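Local coordinates for glutathione S-transferase (Vibrio parahaemolyticus, PDB 7MIQ), which probably conjugates glutathione to electrophilic compounds, as a dimeric Gtt2-class transferase from a shrimp-pathogenic bacterium, at residues S11-V15 with K51-L55; F18-I22 with L81-G85; W97-E102 with V162-G167; A109-F113 with F173-L178; L145-S150 with Y186-W192. All coordinates share one frame; numbering follows the deposited sequence.

Contact 1: residues S11-V15 with K51-L55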
# COMPACT_ATOMS: atom_id res chain seq x y z
N SER A 11 -4.17 -12.92 5.52
CA SER A 11 -3.12 -12.54 4.58
C SER A 11 -2.84 -13.66 3.58
O SER A 11 -2.61 -13.40 2.39
CB SER A 11 -1.85 -12.16 5.33
OG SER A 11 -1.40 -13.25 6.13
N CYS A 12 -2.87 -14.91 4.04
CA CYS A 12 -2.65 -16.03 3.13
C CYS A 12 -3.88 -16.30 2.27
O CYS A 12 -3.74 -16.69 1.10
CB CYS A 12 -2.27 -17.28 3.93
SG CYS A 12 -0.70 -17.11 4.83
N LYS A 13 -5.08 -16.11 2.81
CA LYS A 13 -6.29 -16.28 2.01
C LYS A 13 -6.36 -15.26 0.88
O LYS A 13 -6.99 -15.53 -0.15
CB LYS A 13 -7.54 -16.17 2.89
CG LYS A 13 -7.80 -17.39 3.78
CD LYS A 13 -7.98 -18.65 2.95
CE LYS A 13 -8.35 -19.84 3.83
NZ LYS A 13 -8.59 -21.07 3.03
N ARG A 14 -5.76 -14.09 1.05
CA ARG A 14 -5.71 -13.12 -0.04
C ARG A 14 -5.03 -13.73 -1.26
O ARG A 14 -5.47 -13.54 -2.40
CB ARG A 14 -5.00 -11.84 0.40
CG ARG A 14 -5.78 -11.01 1.40
CD ARG A 14 -4.96 -9.81 1.86
NE ARG A 14 -4.94 -8.73 0.88
CZ ARG A 14 -4.29 -7.59 1.04
NH1 ARG A 14 -3.56 -7.35 2.12
NH2 ARG A 14 -4.38 -6.66 0.09
N VAL A 15 -3.94 -14.47 -1.04
CA VAL A 15 -3.23 -15.11 -2.14
C VAL A 15 -4.00 -16.32 -2.66
O VAL A 15 -4.05 -16.55 -3.87
CB VAL A 15 -1.81 -15.50 -1.69
CG1 VAL A 15 -1.08 -16.27 -2.79
CG2 VAL A 15 -1.03 -14.25 -1.29
N LYS A 51 6.85 -12.22 7.72
CA LYS A 51 5.51 -12.77 7.86
C LYS A 51 5.19 -13.71 6.70
O LYS A 51 5.87 -13.71 5.66
CB LYS A 51 4.45 -11.66 7.93
CG LYS A 51 4.50 -10.84 9.21
CD LYS A 51 3.45 -9.74 9.21
CE LYS A 51 3.53 -8.90 10.48
NZ LYS A 51 4.86 -8.27 10.65
N VAL A 52 4.16 -14.52 6.90
CA VAL A 52 3.54 -15.31 5.84
C VAL A 52 2.42 -14.46 5.26
O VAL A 52 1.87 -13.61 5.97
CB VAL A 52 3.02 -16.66 6.35
CG1 VAL A 52 4.17 -17.52 6.86
CG2 VAL A 52 1.98 -16.45 7.44
N PRO A 53 2.02 -14.66 3.99
CA PRO A 53 2.52 -15.67 3.05
C PRO A 53 3.89 -15.35 2.47
O PRO A 53 4.31 -14.20 2.44
CB PRO A 53 1.46 -15.66 1.94
CG PRO A 53 0.95 -14.27 1.95
CD PRO A 53 0.94 -13.86 3.40
N LEU A 54 4.58 -16.40 2.00
CA LEU A 54 5.90 -16.26 1.40
C LEU A 54 5.96 -17.15 0.17
O LEU A 54 5.71 -18.36 0.27
CB LEU A 54 7.00 -16.64 2.40
CG LEU A 54 8.45 -16.47 1.93
CD1 LEU A 54 8.74 -15.00 1.61
CD2 LEU A 54 9.42 -16.99 2.99
N LEU A 55 6.27 -16.56 -0.98
CA LEU A 55 6.39 -17.30 -2.23
C LEU A 55 7.86 -17.56 -2.52
O LEU A 55 8.68 -16.65 -2.44
CB LEU A 55 5.77 -16.52 -3.39
CG LEU A 55 5.83 -17.23 -4.74
CD1 LEU A 55 4.90 -18.43 -4.75
CD2 LEU A 55 5.49 -16.27 -5.86
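The flat cis peptide that joins Val52 to Pro53 presents one face to the start of helix 10-22. Cys12 SG sits almost straight above its nitrogen, 3.8 Å from Pro53 N, while Ser11 OG reaches the carbonyl end of the same face. Near the level of that plane but farther along the proline ring, Val15 CG2 meets Pro53 CG at 3.8 Å. Ser11 OG lies between the backbone N and the carbonyl carbon (chi1 59°), which turns the hydroxyl toward the loop. It donates a rather long hydrogen bond to Val52 O (3.3 Å), entering well above the carbonyl plane and not on a lone pair. Cys12 SG makes two further apolar touches, one branch of valine and one corner of the ring: Val52 CG2 is 3.8 Å from Cys12 SG, and Pro53 CB is 3.9 Å from it.

A cis-proline just ahead of an antiparallel strand, facing the first turn of the first helix, is the hallmark of the thioredoxin fold that builds the glutathione-binding half of these transferases. In relatives, the backbone of the residue before this proline pairs with the cysteinyl part of glutathione, so Val52 probably occupies the equivalent place here. The chain then continues into strand 54-56, where Leu54 pairs through its backbone with Tyr4 of strand 2-5. Val15 and Pro53 both also pack on Leu3 of that strand and on Ile69 of helix 66-76. Ser11 OG is also 3.6 Å from Pro53 CD.

Contact 2: residues F18-I22 with L81-G85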
# COMPACT_ATOMS: atom_id res chain seq x y z
N PHE A 18 -6.85 -15.28 -4.97
CA PHE A 18 -6.28 -14.79 -6.23
C PHE A 18 -5.81 -15.94 -7.11
O PHE A 18 -6.08 -15.96 -8.31
CB PHE A 18 -5.12 -13.83 -5.91
CG PHE A 18 -4.64 -13.04 -7.10
CD1 PHE A 18 -3.76 -13.60 -8.01
CD2 PHE A 18 -5.04 -11.73 -7.27
CE1 PHE A 18 -3.31 -12.86 -9.10
CE2 PHE A 18 -4.58 -10.98 -8.34
CZ PHE A 18 -3.72 -11.55 -9.26
N LEU A 19 -5.11 -16.91 -6.52
CA LEU A 19 -4.62 -18.04 -7.28
C LEU A 19 -5.78 -18.84 -7.88
O LEU A 19 -5.71 -19.27 -9.04
CB LEU A 19 -3.76 -18.93 -6.39
CG LEU A 19 -2.77 -19.88 -7.06
CD1 LEU A 19 -1.89 -19.13 -8.05
CD2 LEU A 19 -1.92 -20.55 -6.00
N LYS A 20 -6.86 -19.02 -7.12
CA LYS A 20 -8.03 -19.71 -7.66
C LYS A 20 -8.67 -18.93 -8.80
O LYS A 20 -9.09 -19.52 -9.80
CB LYS A 20 -9.05 -19.98 -6.56
CG LYS A 20 -8.77 -21.22 -5.72
CD LYS A 20 -9.84 -21.41 -4.66
CE LYS A 20 -9.59 -22.66 -3.83
NZ LYS A 20 -10.55 -22.78 -2.70
N GLU A 21 -8.75 -17.60 -8.67
CA GLU A 21 -9.36 -16.79 -9.72
C GLU A 21 -8.64 -16.96 -11.05
O GLU A 21 -9.27 -17.14 -12.09
CB GLU A 21 -9.38 -15.31 -9.31
CG GLU A 21 -10.48 -14.92 -8.32
CD GLU A 21 -11.87 -14.93 -8.93
OE1 GLU A 21 -11.99 -14.94 -10.18
OE2 GLU A 21 -12.86 -14.92 -8.16
N ILE A 22 -7.30 -16.93 -11.02
CA ILE A 22 -6.53 -16.98 -12.27
C ILE A 22 -6.27 -18.41 -12.73
O ILE A 22 -5.66 -18.60 -13.79
CB ILE A 22 -5.20 -16.21 -12.13
CG1 ILE A 22 -4.28 -16.89 -11.12
CG2 ILE A 22 -5.47 -14.76 -11.74
CD1 ILE A 22 -2.94 -16.18 -10.96
N LEU A 81 -8.40 -12.37 -16.73
CA LEU A 81 -9.22 -11.68 -15.68
C LEU A 81 -8.80 -10.21 -15.54
O LEU A 81 -9.55 -9.49 -14.87
CB LEU A 81 -9.01 -12.43 -14.36
CG LEU A 81 -9.88 -13.65 -14.05
CD1 LEU A 81 -11.34 -13.28 -13.81
CD2 LEU A 81 -9.75 -14.75 -15.08
N ALA A 82 -7.60 -9.83 -15.98
CA ALA A 82 -7.06 -8.49 -15.74
C ALA A 82 -7.30 -8.01 -14.30
O ALA A 82 -7.85 -6.93 -14.06
CB ALA A 82 -7.62 -7.49 -16.75
N LEU A 83 -6.92 -8.83 -13.32
CA LEU A 83 -7.24 -8.51 -11.93
C LEU A 83 -6.56 -7.24 -11.44
O LEU A 83 -7.03 -6.62 -10.48
CB LEU A 83 -6.89 -9.68 -11.01
CG LEU A 83 -7.77 -10.93 -11.15
CD1 LEU A 83 -7.44 -11.98 -10.11
CD2 LEU A 83 -9.26 -10.56 -11.09
N PHE A 84 -5.46 -6.83 -12.07
CA PHE A 84 -4.83 -5.56 -11.73
C PHE A 84 -5.25 -4.43 -12.66
O PHE A 84 -4.75 -3.31 -12.52
CB PHE A 84 -3.30 -5.70 -11.73
CG PHE A 84 -2.76 -6.37 -10.49
CD1 PHE A 84 -2.62 -5.65 -9.31
CD2 PHE A 84 -2.39 -7.71 -10.50
CE1 PHE A 84 -2.12 -6.26 -8.17
CE2 PHE A 84 -1.90 -8.32 -9.36
CZ PHE A 84 -1.76 -7.60 -8.19
N GLY A 85 -6.16 -4.68 -13.60
CA GLY A 85 -6.64 -3.64 -14.49
C GLY A 85 -6.33 -3.95 -15.94
O GLY A 85 -5.23 -4.40 -16.25
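Phe18 carries its ring anti to the backbone N (chi1 -168°), and Leu83 swings CG to the side opposite its own carbonyl carbon (chi1 -70°); together these turns bring the CD1 methyl of Leu83 over one face of the Phe18 ring. The methyl stands 3.8 Å from the ring centroid in a CH-pi contact, displaced toward the rim on the CE2 side, where Leu83 CD1 and Phe18 CE2 close to 3.5 Å. The two side chains slide past each other in opposite senses, so Leu83 CB also lies against the far part of the ring. The same CD1 methyl of Leu83 also touches Ile22 CG2 at 3.8 Å and, one residue earlier on the helix, Glu21 CB at 3.9 Å.

Here the C-terminal part of the first helix of the thioredoxin-like domain packs on the linker that leads toward helix 88-114, the first of the all-helical domain. The linker bends in a type I turn from Ala82 to Gly85, closed by Gly85 N to Ala82 O at 2.9 Å, and this turn places Leu83 and Phe84 beside the same ring. Phe84 meets Phe18 obliquely, with CE2 of Phe84 3.7 Å from CZ of Phe18 and the planes 49° apart. Arg71 of helix 66-76 adds a cation-pi contact to Phe84. In the conformer described, a methyl of Leu81 comes near Glu21 O, a contact that a second conformer leaves doubtful. The bent chain of Glu21 turns its carboxylate to Arg199, with which it forms a salt bridge, and Leu83 pairs through its backbone with Val162.

Contact 3: residues W97-E102 with V162-G167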
# COMPACT_ATOMS: atom_id res chain seq x y z
N TRP A 97 -7.89 2.62 -5.65
CA TRP A 97 -8.88 2.04 -4.75
C TRP A 97 -8.29 0.94 -3.88
O TRP A 97 -8.76 0.73 -2.75
CB TRP A 97 -10.08 1.52 -5.54
CG TRP A 97 -11.05 2.61 -5.87
CD1 TRP A 97 -11.20 3.25 -7.07
CD2 TRP A 97 -11.98 3.22 -4.97
NE1 TRP A 97 -12.18 4.21 -6.97
CE2 TRP A 97 -12.68 4.21 -5.69
CE3 TRP A 97 -12.31 3.01 -3.63
CZ2 TRP A 97 -13.68 4.99 -5.12
CZ3 TRP A 97 -13.30 3.79 -3.05
CH2 TRP A 97 -13.97 4.77 -3.80
N HIS A 98 -7.27 0.23 -4.36
CA HIS A 98 -6.62 -0.76 -3.51
C HIS A 98 -6.02 -0.10 -2.28
O HIS A 98 -6.20 -0.57 -1.16
CB HIS A 98 -5.54 -1.53 -4.28
CG HIS A 98 -5.39 -2.96 -3.83
ND1 HIS A 98 -4.49 -3.83 -4.41
CD2 HIS A 98 -6.03 -3.66 -2.87
CE1 HIS A 98 -4.59 -5.01 -3.82
NE2 HIS A 98 -5.52 -4.94 -2.89
N ARG A 99 -5.33 1.03 -2.48
CA ARG A 99 -4.69 1.72 -1.36
C ARG A 99 -5.72 2.34 -0.43
O ARG A 99 -5.53 2.34 0.80
CB ARG A 99 -3.72 2.77 -1.90
CG ARG A 99 -2.50 2.13 -2.54
CD ARG A 99 -1.58 3.11 -3.24
NE ARG A 99 -0.32 2.44 -3.54
CZ ARG A 99 0.71 2.39 -2.71
NH1 ARG A 99 0.72 3.05 -1.57
NH2 ARG A 99 1.77 1.64 -3.03
N VAL A 100 -6.81 2.88 -0.98
CA VAL A 100 -7.87 3.43 -0.14
C VAL A 100 -8.48 2.34 0.73
O VAL A 100 -8.62 2.50 1.95
CB VAL A 100 -8.94 4.13 -1.01
CG1 VAL A 100 -10.17 4.45 -0.19
CG2 VAL A 100 -8.37 5.40 -1.63
N VAL A 101 -8.84 1.21 0.13
CA VAL A 101 -9.44 0.11 0.90
C VAL A 101 -8.44 -0.43 1.92
O VAL A 101 -8.82 -0.75 3.06
CB VAL A 101 -9.95 -1.00 -0.05
CG1 VAL A 101 -10.32 -2.25 0.74
CG2 VAL A 101 -11.15 -0.51 -0.86
N GLU A 102 -7.17 -0.55 1.55
CA GLU A 102 -6.15 -1.12 2.47
C GLU A 102 -5.90 -0.18 3.65
O GLU A 102 -6.10 -0.61 4.77
CB GLU A 102 -4.86 -1.46 1.74
CG GLU A 102 -4.93 -2.76 0.97
CD GLU A 102 -3.67 -3.02 0.17
OE1 GLU A 102 -3.23 -2.12 -0.57
OE2 GLU A 102 -3.13 -4.12 0.30
N VAL A 162 -8.52 -7.28 -8.18
CA VAL A 162 -7.89 -7.65 -6.92
C VAL A 162 -8.42 -6.81 -5.76
O VAL A 162 -8.41 -7.26 -4.61
CB VAL A 162 -6.35 -7.52 -7.06
CG1 VAL A 162 -5.96 -6.06 -7.26
CG2 VAL A 162 -5.65 -8.12 -5.84
N VAL A 163 -8.90 -5.59 -6.04
CA VAL A 163 -9.43 -4.75 -4.97
C VAL A 163 -10.66 -5.40 -4.34
O VAL A 163 -10.91 -5.24 -3.14
CB VAL A 163 -9.75 -3.34 -5.49
CG1 VAL A 163 -10.22 -2.44 -4.35
CG2 VAL A 163 -8.52 -2.74 -6.17
N ASP A 164 -11.43 -6.14 -5.13
CA ASP A 164 -12.62 -6.79 -4.59
C ASP A 164 -12.26 -7.98 -3.71
O ASP A 164 -13.00 -8.31 -2.78
CB ASP A 164 -13.53 -7.22 -5.74
CG ASP A 164 -13.99 -6.03 -6.57
OD1 ASP A 164 -14.86 -5.28 -6.10
OD2 ASP A 164 -13.45 -5.84 -7.68
N ILE A 165 -11.12 -8.64 -3.97
CA ILE A 165 -10.63 -9.65 -3.04
C ILE A 165 -10.29 -9.00 -1.71
O ILE A 165 -10.70 -9.48 -0.64
CB ILE A 165 -9.42 -10.39 -3.63
CG1 ILE A 165 -9.77 -11.03 -4.97
CG2 ILE A 165 -8.90 -11.43 -2.65
CD1 ILE A 165 -8.59 -11.70 -5.65
N THR A 166 -9.56 -7.89 -1.76
CA THR A 166 -9.16 -7.19 -0.55
C THR A 166 -10.37 -6.61 0.18
O THR A 166 -10.44 -6.65 1.41
CB THR A 166 -8.16 -6.09 -0.91
OG1 THR A 166 -6.99 -6.70 -1.47
CG2 THR A 166 -7.78 -5.27 0.32
N GLY A 167 -11.34 -6.07 -0.57
CA GLY A 167 -12.55 -5.56 0.07
C GLY A 167 -13.33 -6.65 0.77
O GLY A 167 -13.87 -6.44 1.86
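Two long helices of the all-helical C-terminal half, 88-114 and 162-177, run side by side here almost parallel, their short segments 9.4 Å apart and inclined by 7°. His98 spans the gap. Its chi1 of -147° is well away from a staggered value, and this rotation sends the imidazole across the side chain of Thr166. His98 NE2 and Thr166 OG1 share a hydrogen bond of 2.7 Å with the hydroxyl oxygen in the ring plane. Thr166 OG1 is held a second time by Arg14 of helix 10-22. Val163 CG2 packs at the root of the side chain, 3.7 Å from His98 CB, while Val162 CG1 meets His98 CE1 obliquely at 3.8 Å.

One turn on, Val101 CG1 fits against the bare backbone of Gly167, 4.0 Å from its CA, and equally near Thr166 CG2. Arg99 reaches Glu102 of the second subunit, so helix 88-114 borders the dimer interface as well. At the start of helix 162-177, Asp164 OD2 accepts the Ser161 backbone N and Ser161 OG the Val163 backbone N, consistent with the N-capping box characteristic of this helix in the glutathione S-transferase fold.

Contact 4: residues A109-F113 with F173-L178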
# COMPACT_ATOMS: atom_id res chain seq x y z
N ALA A 109 -9.07 -2.26 10.25
CA ALA A 109 -9.78 -3.41 10.79
C ALA A 109 -8.83 -4.36 11.50
O ALA A 109 -9.16 -4.90 12.56
CB ALA A 109 -10.54 -4.13 9.68
N PHE A 110 -7.65 -4.60 10.92
CA PHE A 110 -6.62 -5.38 11.59
C PHE A 110 -6.30 -4.81 12.96
O PHE A 110 -6.29 -5.53 13.96
CB PHE A 110 -5.35 -5.42 10.73
CG PHE A 110 -5.24 -6.62 9.83
CD1 PHE A 110 -4.91 -7.86 10.35
CD2 PHE A 110 -5.42 -6.50 8.46
CE1 PHE A 110 -4.78 -8.97 9.53
CE2 PHE A 110 -5.30 -7.60 7.63
CZ PHE A 110 -4.98 -8.84 8.17
N GLN A 111 -6.04 -3.50 13.02
CA GLN A 111 -5.63 -2.88 14.28
C GLN A 111 -6.73 -2.96 15.33
O GLN A 111 -6.45 -3.20 16.51
CB GLN A 111 -5.22 -1.42 14.03
CG GLN A 111 -3.94 -1.26 13.24
CD GLN A 111 -2.74 -1.86 13.95
OE1 GLN A 111 -2.65 -1.83 15.18
NE2 GLN A 111 -1.81 -2.42 13.18
N ALA A 112 -7.98 -2.75 14.92
CA ALA A 112 -9.08 -2.86 15.87
C ALA A 112 -9.25 -4.30 16.34
O ALA A 112 -9.58 -4.54 17.51
CB ALA A 112 -10.37 -2.34 15.25
N PHE A 113 -9.03 -5.26 15.45
CA PHE A 113 -9.21 -6.66 15.80
C PHE A 113 -8.14 -7.13 16.78
O PHE A 113 -8.44 -7.75 17.80
CB PHE A 113 -9.19 -7.52 14.53
CG PHE A 113 -9.58 -8.96 14.76
CD1 PHE A 113 -10.84 -9.29 15.21
CD2 PHE A 113 -8.67 -9.97 14.50
CE1 PHE A 113 -11.20 -10.62 15.40
CE2 PHE A 113 -9.02 -11.30 14.69
CZ PHE A 113 -10.29 -11.62 15.15
N PHE A 173 -13.59 -8.99 8.00
CA PHE A 173 -13.09 -8.49 9.27
C PHE A 173 -14.18 -7.74 10.03
O PHE A 173 -14.44 -8.01 11.21
CB PHE A 173 -11.89 -7.57 9.04
CG PHE A 173 -10.56 -8.19 9.35
CD1 PHE A 173 -10.20 -8.46 10.66
CD2 PHE A 173 -9.65 -8.46 8.34
CE1 PHE A 173 -8.97 -9.02 10.95
CE2 PHE A 173 -8.42 -9.02 8.62
CZ PHE A 173 -8.08 -9.30 9.93
N ALA A 174 -14.83 -6.79 9.35
CA ALA A 174 -15.79 -5.92 10.02
C ALA A 174 -16.97 -6.70 10.59
O ALA A 174 -17.38 -6.47 11.73
CB ALA A 174 -16.28 -4.84 9.05
N VAL A 175 -17.52 -7.63 9.81
CA VAL A 175 -18.72 -8.34 10.22
C VAL A 175 -18.37 -9.48 11.18
O VAL A 175 -18.95 -9.59 12.27
CB VAL A 175 -19.48 -8.86 8.99
CG1 VAL A 175 -20.64 -9.75 9.42
CG2 VAL A 175 -19.98 -7.70 8.14
N ASN A 176 -17.44 -10.35 10.79
CA ASN A 176 -17.18 -11.57 11.55
C ASN A 176 -16.10 -11.40 12.62
O ASN A 176 -15.99 -12.26 13.50
CB ASN A 176 -16.77 -12.70 10.60
CG ASN A 176 -17.94 -13.19 9.76
OD1 ASN A 176 -19.05 -12.68 9.87
ND2 ASN A 176 -17.68 -14.19 8.92
N GLY A 177 -15.31 -10.34 12.55
CA GLY A 177 -14.30 -10.11 13.57
C GLY A 177 -14.67 -9.00 14.53
O GLY A 177 -14.43 -9.11 15.73
N LEU A 178 -15.26 -7.92 14.01
CA LEU A 178 -15.54 -6.73 14.81
C LEU A 178 -17.02 -6.55 15.13
O LEU A 178 -17.38 -5.54 15.74
CB LEU A 178 -15.01 -5.49 14.08
CG LEU A 178 -13.51 -5.50 13.80
CD1 LEU A 178 -13.11 -4.28 12.99
CD2 LEU A 178 -12.71 -5.58 15.09
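Aromatic contacts dominate the meeting of helices 88-114 and 162-177 near their C-terminal ends, where Phe110, Phe113 and Phe173 form a cluster. Phe173 lies between the other two and points its edge at each. Against Phe110 it is edge-to-face: the centroids are 4.4 Å apart, the planes meet at 56°, and the leading atom, Phe173 CZ, stands over one face near the rim, 3.3 Å from Phe110 CE1. Against Phe113 it makes an offset edge-to-face pair with centroids 5.6 Å apart and planes at 75°, Phe173 CE1 coming within 3.7 Å of Phe113 CD2. Phe113 has its CG anti to the backbone N (chi1 -171°), which carries the ring across toward the other helix.

This is the end of the helical bundle that makes up the C-terminal domain of the glutathione S-transferase fold, the two helices running roughly side by side. In relatives, the corresponding part of the first long helix helps line the pocket for the electrophilic substrate, and Phe110, which also touches Asp37 from the thioredoxin-like half, may do the same.

Aliphatic contacts lie beside the rings. Ala109 CB meets Phe173 CB at 3.8 Å, and Leu178 slips its two methyls along the first helix, CD2 lying 3.7 Å from Phe113 N and also near the methyl of Ala112.

Among backbone hydrogen bonds in 173-178, Phe173 O accepts from Gly177 N in the usual helical way and also from Leu178 N one residue further on, which makes a wider pi-type turn. Separately, across the helices, Gly177 O lies at the edge of the Phe113 ring, 3.6 Å from Phe113 CE1.

Contact 5: residues L145-S150 with Y186-W192. Unlike the reference sequence in segment 145-150: Thr147 (reference Gln).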
# COMPACT_ATOMS: atom_id res chain seq x y z
N LEU A 145 -17.41 3.52 1.09
CA LEU A 145 -17.45 2.31 0.28
C LEU A 145 -18.85 2.02 -0.24
O LEU A 145 -19.02 1.61 -1.40
CB LEU A 145 -16.93 1.12 1.09
CG LEU A 145 -16.82 -0.21 0.34
CD1 LEU A 145 -15.93 -0.06 -0.88
CD2 LEU A 145 -16.29 -1.30 1.28
N ASP A 146 -19.87 2.22 0.60
CA ASP A 146 -21.24 1.98 0.16
C ASP A 146 -21.63 2.93 -0.97
O ASP A 146 -22.29 2.52 -1.94
CB ASP A 146 -22.20 2.12 1.33
CG ASP A 146 -23.62 1.74 0.97
OD1 ASP A 146 -23.92 0.52 0.95
OD2 ASP A 146 -24.43 2.64 0.69
N THR A 147 -21.25 4.20 -0.87
CA THR A 147 -21.58 5.15 -1.93
C THR A 147 -20.88 4.77 -3.23
O THR A 147 -21.47 4.85 -4.31
CB THR A 147 -21.21 6.57 -1.51
OG1 THR A 147 -22.01 6.95 -0.38
CG2 THR A 147 -21.46 7.55 -2.65
N ARG A 148 -19.62 4.33 -3.14
CA ARG A 148 -18.91 3.84 -4.32
C ARG A 148 -19.66 2.68 -4.97
O ARG A 148 -19.85 2.65 -6.19
CB ARG A 148 -17.49 3.44 -3.95
CG ARG A 148 -16.71 2.77 -5.08
CD ARG A 148 -16.64 3.66 -6.31
NE ARG A 148 -15.76 3.09 -7.33
CZ ARG A 148 -15.59 3.60 -8.54
NH1 ARG A 148 -16.24 4.69 -8.94
NH2 ARG A 148 -14.75 3.00 -9.38
N LEU A 149 -20.10 1.71 -4.16
CA LEU A 149 -20.77 0.55 -4.72
C LEU A 149 -22.21 0.83 -5.15
O LEU A 149 -22.85 -0.05 -5.73
CB LEU A 149 -20.73 -0.61 -3.72
CG LEU A 149 -19.30 -1.15 -3.53
CD1 LEU A 149 -19.21 -2.11 -2.36
CD2 LEU A 149 -18.81 -1.81 -4.81
N SER A 150 -22.73 2.03 -4.89
CA SER A 150 -23.99 2.43 -5.51
C SER A 150 -23.80 2.96 -6.92
O SER A 150 -24.77 3.04 -7.68
CB SER A 150 -24.70 3.48 -4.66
OG SER A 150 -24.06 4.74 -4.76
N TYR A 186 -25.65 -0.90 5.08
CA TYR A 186 -25.04 -0.51 3.81
C TYR A 186 -25.46 -1.49 2.72
O TYR A 186 -24.76 -2.47 2.44
CB TYR A 186 -23.52 -0.41 3.96
CG TYR A 186 -23.14 0.62 5.00
CD1 TYR A 186 -23.31 1.98 4.76
CD2 TYR A 186 -22.63 0.23 6.24
CE1 TYR A 186 -22.97 2.93 5.71
CE2 TYR A 186 -22.29 1.18 7.20
CZ TYR A 186 -22.46 2.52 6.92
OH TYR A 186 -22.13 3.46 7.87
N PRO A 187 -26.61 -1.24 2.08
CA PRO A 187 -27.15 -2.22 1.13
C PRO A 187 -26.29 -2.41 -0.10
O PRO A 187 -26.32 -3.50 -0.70
CB PRO A 187 -28.52 -1.63 0.75
CG PRO A 187 -28.82 -0.61 1.80
CD PRO A 187 -27.51 -0.09 2.27
N ASN A 188 -25.53 -1.40 -0.51
CA ASN A 188 -24.69 -1.53 -1.69
C ASN A 188 -23.46 -2.39 -1.40
O ASN A 188 -23.04 -3.18 -2.24
CB ASN A 188 -24.30 -0.15 -2.21
CG ASN A 188 -25.51 0.68 -2.61
OD1 ASN A 188 -25.83 1.69 -1.98
ND2 ASN A 188 -26.20 0.24 -3.65
N ILE A 189 -22.88 -2.24 -0.21
CA ILE A 189 -21.86 -3.20 0.22
C ILE A 189 -22.46 -4.60 0.27
O ILE A 189 -21.84 -5.58 -0.17
CB ILE A 189 -21.27 -2.80 1.58
CG1 ILE A 189 -20.66 -1.40 1.51
CG2 ILE A 189 -20.23 -3.83 2.04
CD1 ILE A 189 -20.08 -0.92 2.84
N ALA A 190 -23.69 -4.72 0.79
CA ALA A 190 -24.32 -6.02 0.89
C ALA A 190 -24.55 -6.63 -0.49
O ALA A 190 -24.22 -7.80 -0.72
CB ALA A 190 -25.64 -5.90 1.66
N ARG A 191 -25.09 -5.84 -1.42
CA ARG A 191 -25.27 -6.29 -2.80
C ARG A 191 -23.96 -6.80 -3.38
O ARG A 191 -23.89 -7.90 -3.94
CB ARG A 191 -25.82 -5.14 -3.65
CG ARG A 191 -26.15 -5.47 -5.12
CD ARG A 191 -24.93 -5.42 -6.06
NE ARG A 191 -24.21 -4.16 -6.02
CZ ARG A 191 -23.00 -3.98 -6.53
NH1 ARG A 191 -22.35 -4.96 -7.13
NH2 ARG A 191 -22.42 -2.78 -6.44
N TRP A 192 -22.91 -5.98 -3.30
CA TRP A 192 -21.61 -6.35 -3.84
C TRP A 192 -21.06 -7.59 -3.13
O TRP A 192 -20.54 -8.50 -3.78
CB TRP A 192 -20.65 -5.16 -3.71
CG TRP A 192 -19.18 -5.50 -3.75
CD1 TRP A 192 -18.39 -5.60 -4.86
CD2 TRP A 192 -18.33 -5.74 -2.62
NE1 TRP A 192 -17.10 -5.91 -4.49
CE2 TRP A 192 -17.04 -6.00 -3.12
CE3 TRP A 192 -18.54 -5.77 -1.24
CZ2 TRP A 192 -15.96 -6.29 -2.29
CZ3 TRP A 192 -17.47 -6.05 -0.41
CH2 TRP A 192 -16.19 -6.31 -0.94
O HOH W 1 -25.63 -1.85 -5.35
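Leu149 is a knob in a hole made by Asn188, Ile189, Arg191 and Trp192, where helix 127-151 crosses helix 187-196 at 63° in the all-helical domain. Its CB points at the partner helix and passes 3.8 Å from Asn188 O. Beyond it, CG is anti to the carbonyl carbon (chi1 -68°), and both methyls of the fork come down on one face of the indole. Leu149 CD1 presses on Trp192 CB at 3.6 Å and lies above the rim of the ring system, with Ile189 CG1 on its other flank. Leu149 CD2 sits off-centre over the five-membered ring, nearest Trp192 CD1 at 3.8 Å. The indole N-H is engaged elsewhere, by Asp164 of helix 162-177.

Alongside this knob, Asp146 serves the first turn of helix 187-196. Its OD1 accepts a bond from Ile189 N (3.2 Å), met on the anti side of the carboxylate and out of its plane, and a weak one from Asn188 N. A carboxylate there would suit the positive end of the helix dipole. Asp146 CB also packs beside Tyr186 CD1.

At the C-terminal end of segment 145-150, Arg191, whose NH1 binds Glu153 O, reaches back across the contact. In the plane of its guanidinium, Arg191 NH2 donates to a lone pair of Leu149 O at 2.9 Å, and Arg191 NE donates a hydrogen bond to water 1, 2.8 Å away.

How the contacts relate
Contacts 1 and 2 come first along the chain and share helix 10-22 of the thioredoxin-like half, with centres 16 Å apart. Their segments interleave along the chain, as do those of contacts 3, 4 and 5 in the helical half. Contacts 3 and 4 lie along the same pair, helices 88-114 and 162-177, and contact 5 joins helices 127-151 and 187-196. Contact 3 touches three others. Arg14, from contact 1, bonds to Glu102 and Thr166; Leu83 O, from contact 2, accepts from Val162 N; Trp192, from contact 5, reaches Asp164. The two halves thus meet at contact 3, on helices 88-114 and 162-177. Contacts 1 and 5 stand 27 Å apart, centre to centre.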